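Local coordinates for oxysterol-binding protein homolog 1 (Saccharomyces cerevisiae, PDB 5H28) that carries lipids such as sterols between membranes through the cytosol, its ankyrin-repeat region, the part present here, targeting it to the nucleus-vacuole junction through NVJ1, at residues K6-D11 with K26-P31; H162-L167 with C202-E207. One frame throughout, in Å; residues are numbered along the deposited sequence.

Interaction 1: K6-D11 with K26-P31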
ATOM      1  N   LYS A   6       1.930 -18.255  24.390  1.00 13.73           N
ATOM      2  CA  LYS A   6       1.285 -18.694  23.158  1.00 13.55           C
ATOM      3  C   LYS A   6       0.142 -19.663  23.448  1.00 13.47           C
ATOM      4  O   LYS A   6      -0.945 -19.537  22.885  1.00 11.76           O
ATOM      5  CB  LYS A   6       2.311 -19.363  22.240  1.00 16.28           C
ATOM      6  CG  LYS A   6       1.727 -19.920  20.953  1.00 17.83           C
ATOM      7  CD  LYS A   6       2.818 -20.516  20.077  1.00 22.87           C
ATOM      8  CE  LYS A   6       2.244 -21.198  18.851  1.00 23.06           C
ATOM      9  NZ  LYS A   6       1.416 -22.383  19.208  1.00 27.42           N
ATOM     10  N   LEU A   7       0.392 -20.627  24.327  1.00 12.16           N
ATOM     11  CA  LEU A   7      -0.622 -21.612  24.691  1.00 12.22           C
ATOM     12  C   LEU A   7      -1.797 -20.919  25.378  1.00 10.89           C
ATOM     13  O   LEU A   7      -2.958 -21.254  25.137  1.00 11.81           O
ATOM     14  CB  LEU A   7      -0.016 -22.665  25.625  1.00 13.22           C
ATOM     15  CG  LEU A   7      -0.903 -23.853  26.005  1.00 15.00           C
ATOM     16  CD1 LEU A   7      -1.190 -24.690  24.766  1.00 17.98           C
ATOM     17  CD2 LEU A   7      -0.206 -24.697  27.066  1.00 15.83           C
ATOM     18  N   LYS A   8      -1.478 -19.956  26.236  1.00  9.79           N
ATOM     19  CA  LYS A   8      -2.476 -19.189  26.974  1.00 10.09           C
ATOM     20  C   LYS A   8      -3.365 -18.401  26.017  1.00  9.17           C
ATOM     21  O   LYS A   8      -4.591 -18.395  26.143  1.00  8.95           O
ATOM     22  CB  LYS A   8      -1.775 -18.218  27.931  1.00 11.34           C
ATOM     23  CG  LYS A   8      -2.706 -17.317  28.724  1.00 13.65           C
ATOM     24  CD  LYS A   8      -1.942 -16.174  29.390  1.00 14.87           C
ATOM     25  CE  LYS A   8      -0.889 -16.675  30.360  1.00 15.31           C
ATOM     26  NZ  LYS A   8      -1.497 -17.379  31.520  1.00 17.36           N
ATOM     27  N   LEU A   9      -2.737 -17.732  25.057  1.00  8.44           N
ATOM     28  CA  LEU A   9      -3.476 -16.933  24.094  1.00  8.86           C
ATOM     29  C   LEU A   9      -4.354 -17.797  23.198  1.00  9.01           C
ATOM     30  O   LEU A   9      -5.521 -17.472  22.961  1.00  8.71           O
ATOM     31  CB  LEU A   9      -2.505 -16.108  23.245  1.00  8.73           C
ATOM     32  CG  LEU A   9      -3.132 -15.245  22.148  1.00  9.11           C
ATOM     33  CD1 LEU A   9      -4.160 -14.314  22.762  1.00  9.61           C
ATOM     34  CD2 LEU A   9      -2.045 -14.448  21.431  1.00 10.33           C
ATOM     35  N   LEU A  10      -3.799 -18.899  22.700  1.00  8.18           N
ATOM     36  CA  LEU A  10      -4.563 -19.791  21.840  1.00  8.34           C
ATOM     37  C   LEU A  10      -5.774 -20.362  22.574  1.00  8.05           C
ATOM     38  O   LEU A  10      -6.840 -20.529  21.984  1.00  8.26           O
ATOM     39  CB  LEU A  10      -3.671 -20.928  21.330  1.00 10.65           C
ATOM     40  CG  LEU A  10      -2.734 -20.547  20.184  1.00 11.85           C
ATOM     41  CD1 LEU A  10      -1.678 -21.627  19.994  1.00 14.23           C
ATOM     42  CD2 LEU A  10      -3.541 -20.350  18.911  1.00 12.45           C
ATOM     43  N   ASP A  11      -5.616 -20.642  23.865  1.00  8.21           N
ATOM     44  CA  ASP A  11      -6.708 -21.200  24.656  1.00  9.19           C
ATOM     45  C   ASP A  11      -7.862 -20.211  24.737  1.00  9.16           C
ATOM     46  O   ASP A  11      -9.027 -20.580  24.568  1.00 10.45           O
ATOM     47  CB  ASP A  11      -6.208 -21.552  26.062  1.00 10.18           C
ATOM     48  CG  ASP A  11      -7.198 -22.402  26.841  1.00 13.64           C
ATOM     49  OD1 ASP A  11      -7.619 -23.460  26.328  1.00 17.28           O
ATOM     50  OD2 ASP A  11      -7.552 -22.018  27.973  1.00 14.19           O
ATOM     51  N   LYS A  26      -5.313  -7.769  29.506  1.00 14.09           N
ATOM     52  CA  LYS A  26      -5.200  -6.684  30.468  1.00 16.86           C
ATOM     53  C   LYS A  26      -4.537  -7.099  31.781  1.00 17.13           C
ATOM     54  O   LYS A  26      -3.804  -6.315  32.379  1.00 19.27           O
ATOM     55  CB  LYS A  26      -6.596  -6.106  30.733  1.00 19.02           C
ATOM     56  CG  LYS A  26      -6.623  -4.805  31.518  1.00 23.66           C
ATOM     57  CD  LYS A  26      -8.033  -4.213  31.522  1.00 25.70           C
ATOM     58  CE  LYS A  26      -8.094  -2.894  32.279  1.00 27.92           C
ATOM     59  NZ  LYS A  26      -9.463  -2.299  32.247  1.00 30.69           N
ATOM     60  N   LYS A  27      -4.778  -8.330  32.224  1.00 17.32           N
ATOM     61  CA  LYS A  27      -4.211  -8.798  33.489  1.00 18.78           C
ATOM     62  C   LYS A  27      -3.013  -9.742  33.408  1.00 18.18           C
ATOM     63  O   LYS A  27      -2.161  -9.741  34.299  1.00 19.71           O
ATOM     64  CB  LYS A  27      -5.303  -9.467  34.334  1.00 21.21           C
ATOM     65  CG  LYS A  27      -6.463  -8.554  34.680  1.00 23.82           C
ATOM     66  CD  LYS A  27      -7.743  -9.001  34.003  1.00 27.03           C
ATOM     67  CE  LYS A  27      -8.796  -7.917  34.071  1.00 28.08           C
ATOM     68  NZ  LYS A  27      -8.310  -6.678  33.412  1.00 30.84           N
ATOM     69  N   GLN A  28      -2.932 -10.545  32.353  1.00 17.49           N
ATOM     70  CA  GLN A  28      -1.833 -11.497  32.244  1.00 17.76           C
ATOM     71  C   GLN A  28      -0.743 -11.172  31.232  1.00 17.91           C
ATOM     72  O   GLN A  28       0.385 -11.648  31.365  1.00 18.72           O
ATOM     73  CB  GLN A  28      -2.399 -12.895  31.996  1.00 18.72           C
ATOM     74  CG  GLN A  28      -3.136 -13.447  33.211  1.00 21.21           C
ATOM     75  CD  GLN A  28      -3.775 -14.792  32.954  1.00 21.61           C
ATOM     76  OE1 GLN A  28      -3.177 -15.664  32.328  1.00 21.66           O
ATOM     77  NE2 GLN A  28      -4.996 -14.972  33.448  1.00 22.10           N
ATOM     78  N   PHE A  29      -1.059 -10.368  30.225  1.00 17.60           N
ATOM     79  CA  PHE A  29      -0.043  -9.996  29.246  1.00 18.89           C
ATOM     80  C   PHE A  29       0.595  -8.675  29.651  1.00 20.07           C
ATOM     81  O   PHE A  29       0.453  -7.657  28.977  1.00 21.20           O
ATOM     82  CB  PHE A  29      -0.647  -9.906  27.843  1.00 17.30           C
ATOM     83  CG  PHE A  29      -0.724 -11.231  27.143  1.00 16.98           C
ATOM     84  CD1 PHE A  29      -1.537 -12.247  27.633  1.00 17.67           C
ATOM     85  CD2 PHE A  29       0.056 -11.481  26.019  1.00 18.09           C
ATOM     86  CE1 PHE A  29      -1.569 -13.496  27.016  1.00 18.40           C
ATOM     87  CE2 PHE A  29       0.029 -12.724  25.397  1.00 19.24           C
ATOM     88  CZ  PHE A  29      -0.784 -13.732  25.896  1.00 17.86           C
ATOM     89  N   GLN A  30       1.296  -8.720  30.778  1.00 22.66           N
ATOM     90  CA  GLN A  30       1.977  -7.565  31.342  1.00 24.63           C
ATOM     91  C   GLN A  30       3.330  -8.056  31.861  1.00 24.54           C
ATOM     92  O   GLN A  30       3.477  -9.228  32.197  1.00 24.61           O
ATOM     93  CB  GLN A  30       1.166  -6.988  32.505  1.00 26.27           C
ATOM     94  CG  GLN A  30      -0.292  -6.688  32.174  1.00 29.03           C
ATOM     95  CD  GLN A  30      -0.444  -5.611  31.122  1.00 30.21           C
ATOM     96  OE1 GLN A  30       0.140  -4.533  31.235  1.00 32.12           O
ATOM     97  NE2 GLN A  30      -1.237  -5.892  30.093  1.00 31.31           N
ATOM     98  N   PRO A  31       4.337  -7.168  31.940  1.00 24.05           N
ATOM     99  CA  PRO A  31       4.289  -5.751  31.567  1.00 24.22           C
ATOM    100  C   PRO A  31       4.432  -5.541  30.064  1.00 23.50           C
ATOM    101  O   PRO A  31       4.676  -6.488  29.317  1.00 24.45           O
ATOM    102  CB  PRO A  31       5.457  -5.160  32.345  1.00 23.86           C
ATOM    103  CG  PRO A  31       6.467  -6.256  32.259  1.00 23.50           C
ATOM    104  CD  PRO A  31       5.641  -7.496  32.548  1.00 24.44           C
TER

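Interaction 2: H162-L167 with C202-E207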
ATOM      1  N   HIS A 162      -3.140  15.298  -0.548  1.00 11.59           N
ATOM      2  CA  HIS A 162      -3.794  14.050  -0.929  1.00  9.62           C
ATOM      3  C   HIS A 162      -2.814  13.153  -1.688  1.00  9.18           C
ATOM      4  O   HIS A 162      -2.752  11.949  -1.444  1.00  9.74           O
ATOM      5  CB  HIS A 162      -5.019  14.350  -1.795  1.00  9.82           C
ATOM      6  CG  HIS A 162      -5.939  13.182  -1.978  1.00  8.75           C
ATOM      7  ND1 HIS A 162      -7.115  13.272  -2.693  1.00  8.15           N
ATOM      8  CD2 HIS A 162      -5.855  11.897  -1.556  1.00  7.78           C
ATOM      9  CE1 HIS A 162      -7.712  12.094  -2.706  1.00  8.35           C
ATOM     10  NE2 HIS A 162      -6.969  11.243  -2.023  1.00  8.80           N
ATOM     11  N   LEU A 163      -2.043  13.739  -2.603  1.00  9.21           N
ATOM     12  CA  LEU A 163      -1.064  12.970  -3.370  1.00  7.51           C
ATOM     13  C   LEU A 163      -0.045  12.302  -2.452  1.00  8.52           C
ATOM     14  O   LEU A 163       0.357  11.167  -2.691  1.00  9.77           O
ATOM     15  CB  LEU A 163      -0.332  13.871  -4.366  1.00  9.65           C
ATOM     16  CG  LEU A 163      -1.125  14.305  -5.600  1.00 10.55           C
ATOM     17  CD1 LEU A 163      -0.368  15.404  -6.330  1.00 10.62           C
ATOM     18  CD2 LEU A 163      -1.345  13.111  -6.511  1.00  9.53           C
ATOM     19  N   GLU A 164       0.370  13.014  -1.407  1.00  9.79           N
ATOM     20  CA  GLU A 164       1.333  12.471  -0.455  1.00 11.38           C
ATOM     21  C   GLU A 164       0.768  11.213   0.204  1.00 10.68           C
ATOM     22  O   GLU A 164       1.462  10.207   0.338  1.00 11.85           O
ATOM     23  CB  GLU A 164       1.656  13.505   0.626  1.00 12.48           C
ATOM     24  CG  GLU A 164       2.520  14.680   0.181  1.00 19.61           C
ATOM     25  CD  GLU A 164       3.950  14.278  -0.136  1.00 22.34           C
ATOM     26  OE1 GLU A 164       4.505  13.422   0.582  1.00 27.19           O
ATOM     27  OE2 GLU A 164       4.526  14.833  -1.096  1.00 26.97           O
ATOM     28  N   SER A 165      -0.496  11.277   0.612  1.00 10.19           N
ATOM     29  CA  SER A 165      -1.148  10.139   1.256  1.00 10.30           C
ATOM     30  C   SER A 165      -1.302   8.947   0.311  1.00 10.47           C
ATOM     31  O   SER A 165      -1.186   7.792   0.726  1.00 11.57           O
ATOM     32  CB  SER A 165      -2.523  10.549   1.791  1.00 10.37           C
ATOM     33  OG  SER A 165      -2.404  11.380   2.936  1.00 15.20           O
ATOM     34  N   ILE A 166      -1.564   9.225  -0.961  1.00 10.25           N
ATOM     35  CA  ILE A 166      -1.737   8.159  -1.938  1.00  9.78           C
ATOM     36  C   ILE A 166      -0.440   7.420  -2.235  1.00 10.09           C
ATOM     37  O   ILE A 166      -0.399   6.193  -2.202  1.00 10.39           O
ATOM     38  CB  ILE A 166      -2.306   8.705  -3.263  1.00  8.86           C
ATOM     39  CG1 ILE A 166      -3.705   9.274  -3.028  1.00  9.47           C
ATOM     40  CG2 ILE A 166      -2.358   7.599  -4.315  1.00  9.80           C
ATOM     41  CD1 ILE A 166      -4.222  10.085  -4.190  1.00  8.69           C
ATOM     42  N   LEU A 167       0.625   8.161  -2.516  1.00 11.06           N
ATOM     43  CA  LEU A 167       1.891   7.522  -2.842  1.00 11.97           C
ATOM     44  C   LEU A 167       2.653   6.949  -1.652  1.00 11.86           C
ATOM     45  O   LEU A 167       3.545   6.121  -1.835  1.00 14.11           O
ATOM     46  CB  LEU A 167       2.781   8.487  -3.634  1.00 13.34           C
ATOM     47  CG  LEU A 167       2.190   8.915  -4.986  1.00 14.82           C
ATOM     48  CD1 LEU A 167       3.234   9.652  -5.799  1.00 16.30           C
ATOM     49  CD2 LEU A 167       1.712   7.692  -5.753  1.00 16.26           C
ATOM     50  N   CYS A 202       5.575  18.594 -12.235  1.00  6.90           N
ATOM     51  CA  CYS A 202       6.499  17.697 -12.922  1.00  7.41           C
ATOM     52  C   CYS A 202       7.644  17.323 -11.981  1.00  8.29           C
ATOM     53  O   CYS A 202       8.001  16.151 -11.874  1.00  8.93           O
ATOM     54  CB  CYS A 202       7.059  18.349 -14.190  1.00  6.52           C
ATOM     55  SG  CYS A 202       5.888  18.452 -15.564  1.00  8.51           S
ATOM     56  N   ARG A 203       8.210  18.316 -11.295  1.00  9.60           N
ATOM     57  CA  ARG A 203       9.306  18.069 -10.360  1.00  9.71           C
ATOM     58  C   ARG A 203       8.857  17.121  -9.253  1.00  9.70           C
ATOM     59  O   ARG A 203       9.587  16.202  -8.881  1.00  9.58           O
ATOM     60  CB  ARG A 203       9.792  19.384  -9.739  1.00 10.62           C
ATOM     61  CG  ARG A 203      10.495  20.325 -10.703  1.00 11.70           C
ATOM     62  CD  ARG A 203      10.857  21.633 -10.005  1.00 13.38           C
ATOM     63  NE  ARG A 203      11.419  22.618 -10.928  1.00 15.13           N
ATOM     64  CZ  ARG A 203      12.633  22.544 -11.461  1.00 15.05           C
ATOM     65  NH1 ARG A 203      13.433  21.529 -11.163  1.00 16.14           N
ATOM     66  NH2 ARG A 203      13.045  23.479 -12.305  1.00 16.29           N
ATOM     67  N   TRP A 204       7.654  17.342  -8.732  1.00  8.83           N
ATOM     68  CA  TRP A 204       7.115  16.502  -7.664  1.00  9.45           C
ATOM     69  C   TRP A 204       6.971  15.060  -8.145  1.00 10.04           C
ATOM     70  O   TRP A 204       7.338  14.117  -7.449  1.00  9.64           O
ATOM     71  CB  TRP A 204       5.748  17.027  -7.213  1.00 10.33           C
ATOM     72  CG  TRP A 204       5.246  16.396  -5.939  1.00 12.35           C
ATOM     73  CD1 TRP A 204       5.427  16.861  -4.665  1.00 13.43           C
ATOM     74  CD2 TRP A 204       4.495  15.182  -5.818  1.00 11.51           C
ATOM     75  NE1 TRP A 204       4.832  16.013  -3.762  1.00 14.06           N
ATOM     76  CE2 TRP A 204       4.254  14.973  -4.441  1.00 12.17           C
ATOM     77  CE3 TRP A 204       4.003  14.247  -6.739  1.00 11.64           C
ATOM     78  CZ2 TRP A 204       3.542  13.866  -3.962  1.00 10.77           C
ATOM     79  CZ3 TRP A 204       3.295  13.147  -6.262  1.00 12.27           C
ATOM     80  CH2 TRP A 204       3.073  12.967  -4.885  1.00 11.86           C
ATOM     81  N   LEU A 205       6.433  14.891  -9.348  1.00  9.12           N
ATOM     82  CA  LEU A 205       6.244  13.558  -9.899  1.00  8.59           C
ATOM     83  C   LEU A 205       7.575  12.843 -10.099  1.00  8.76           C
ATOM     84  O   LEU A 205       7.708  11.665  -9.762  1.00  9.11           O
ATOM     85  CB  LEU A 205       5.475  13.649 -11.219  1.00  7.29           C
ATOM     86  CG  LEU A 205       4.014  14.095 -11.077  1.00  6.87           C
ATOM     87  CD1 LEU A 205       3.452  14.428 -12.445  1.00  8.17           C
ATOM     88  CD2 LEU A 205       3.195  12.999 -10.394  1.00  9.53           C
ATOM     89  N   LEU A 206       8.564  13.556 -10.632  1.00  9.18           N
ATOM     90  CA  LEU A 206       9.880  12.973 -10.859  1.00 11.43           C
ATOM     91  C   LEU A 206      10.506  12.523  -9.546  1.00 12.37           C
ATOM     92  O   LEU A 206      11.120  11.459  -9.481  1.00 13.12           O
ATOM     93  CB  LEU A 206      10.803  13.985 -11.548  1.00 10.90           C
ATOM     94  CG  LEU A 206      10.697  14.138 -13.070  1.00 13.11           C
ATOM     95  CD1 LEU A 206      11.228  12.892 -13.747  1.00 13.80           C
ATOM     96  CD2 LEU A 206       9.270  14.389 -13.478  1.00 19.03           C
ATOM     97  N   GLU A 207      10.345  13.322  -8.497  1.00 12.56           N
ATOM     98  CA  GLU A 207      10.921  12.962  -7.207  1.00 15.12           C
ATOM     99  C   GLU A 207      10.184  11.798  -6.553  1.00 14.41           C
ATOM    100  O   GLU A 207      10.692  11.184  -5.615  1.00 15.76           O
ATOM    101  CB  GLU A 207      10.948  14.174  -6.263  1.00 19.79           C
ATOM    102  CG  GLU A 207       9.596  14.783  -5.949  1.00 26.36           C
ATOM    103  CD  GLU A 207       9.692  15.917  -4.943  1.00 30.50           C
ATOM    104  OE1 GLU A 207      10.062  15.651  -3.780  1.00 32.74           O
ATOM    105  OE2 GLU A 207       9.399  17.075  -5.318  1.00 33.43           O
TER

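Interaction 1: K6-D11 with K26-P31
Lys-8 NZ comes to only 2.5 Å from Gln-28 OE1, so short for an ammonium-to-amide hydrogen bond that its exact length is doubtful. Its direction is clearer: the C=O...N angle is 165°, so NZ meets the oxygen almost head-on. The lysine chain is extended as far as CD, then bends at chi3 (-60°) and chi4 (-65°), which swings NZ to the amide while CD stays against the Phe-29 ring, 3.6 Å from CE1. Leu-9 CB is the other apolar neighbour, 4.0 Å from Phe-29 CZ. These contacts close a helical hairpin at the N-terminal end of this ankyrin-repeat fragment, between consecutive helices 2-15 and 18-28. Phe-29 is the first residue to leave helical torsions and centres an inverse gamma turn, in which Gln-30 N makes a weak 3.1 Å bond to Gln-28 O. The Phe-29 side chain also touches Val-37, Val-40 and Leu-41 of helix 35-42, and is buried where three helices converge. Were Lys-8 replaced by an alanine, Gln-28 OE1 would probably lose its ammonium partner, and the ring would lose the methylene CD that rests near CE1. Leu-9 also touches Val-40 and, on helix 44-51, Met-44.

Interaction 2: H162-L167 with C202-E207
Trp-204 NE1 donates to Glu-164 OE2 at 2.9 Å, the one hydrogen bond between segments 162-167 and 202-207. It is bent, with an N-H...O angle of 134°, although the oxygen lies close to the indole plane. Helix 199-207 belongs to a predicted ankyrin repeat, and segment 202-207 runs nearly parallel to segment 162-167, their N-to-C directions 16° apart; this is consistent with the side-by-side helix stacking of the ankyrin fold. The axes stay 12.5 Å apart at closest approach, a wide spacing bridged chiefly by the one indole. With Trp-204 CG anti to the backbone N, the ring projects across to the other helix and its six-membered end enters between two leucines. Leu-163 CB lies 3.6 Å from Trp-204 CH2, while Leu-163 CD1 sits over one face, 4.3 Å above the ring plane and offset toward the rim. Leu-167 approaches obliquely, from the opposite direction to the tryptophan side chain. Glu-164 folds back at chi2 to bring its carboxylate to the ring edge, the two planes almost perpendicular at 87°. The indole also stacks with His-208 and meets Phe-160 at an inclined angle, which probably helps to hold it; Leu-163 in turn packs on Phe-151 of helix 130-156. At the far end of the indole, Leu-167 CD1 lies 3.4 Å from Trp-204 CH2 and 3.5 Å from Trp-204 CZ3.

Interactions 1 and 2 are separate contacts, in series along the chain, the first closing before the second opens. Their centres are 43 Å apart and their nearest atoms about 30 Å apart, so neither touches the other. They lie on opposite sides of the chain's centre: the centre of interaction 1, near the N-terminal end, is about 31 Å from the centre of the chain, that of interaction 2 about 15 Å. Interaction 1 joins consecutive helices, whereas interaction 2 joins helices separated by intervening chain, which suits a hairpin and a layer-to-layer contact respectively. Neither adjoins a lipid pocket: sterols and phospholipids bind the OSBP-related domain, which is absent from this fragment.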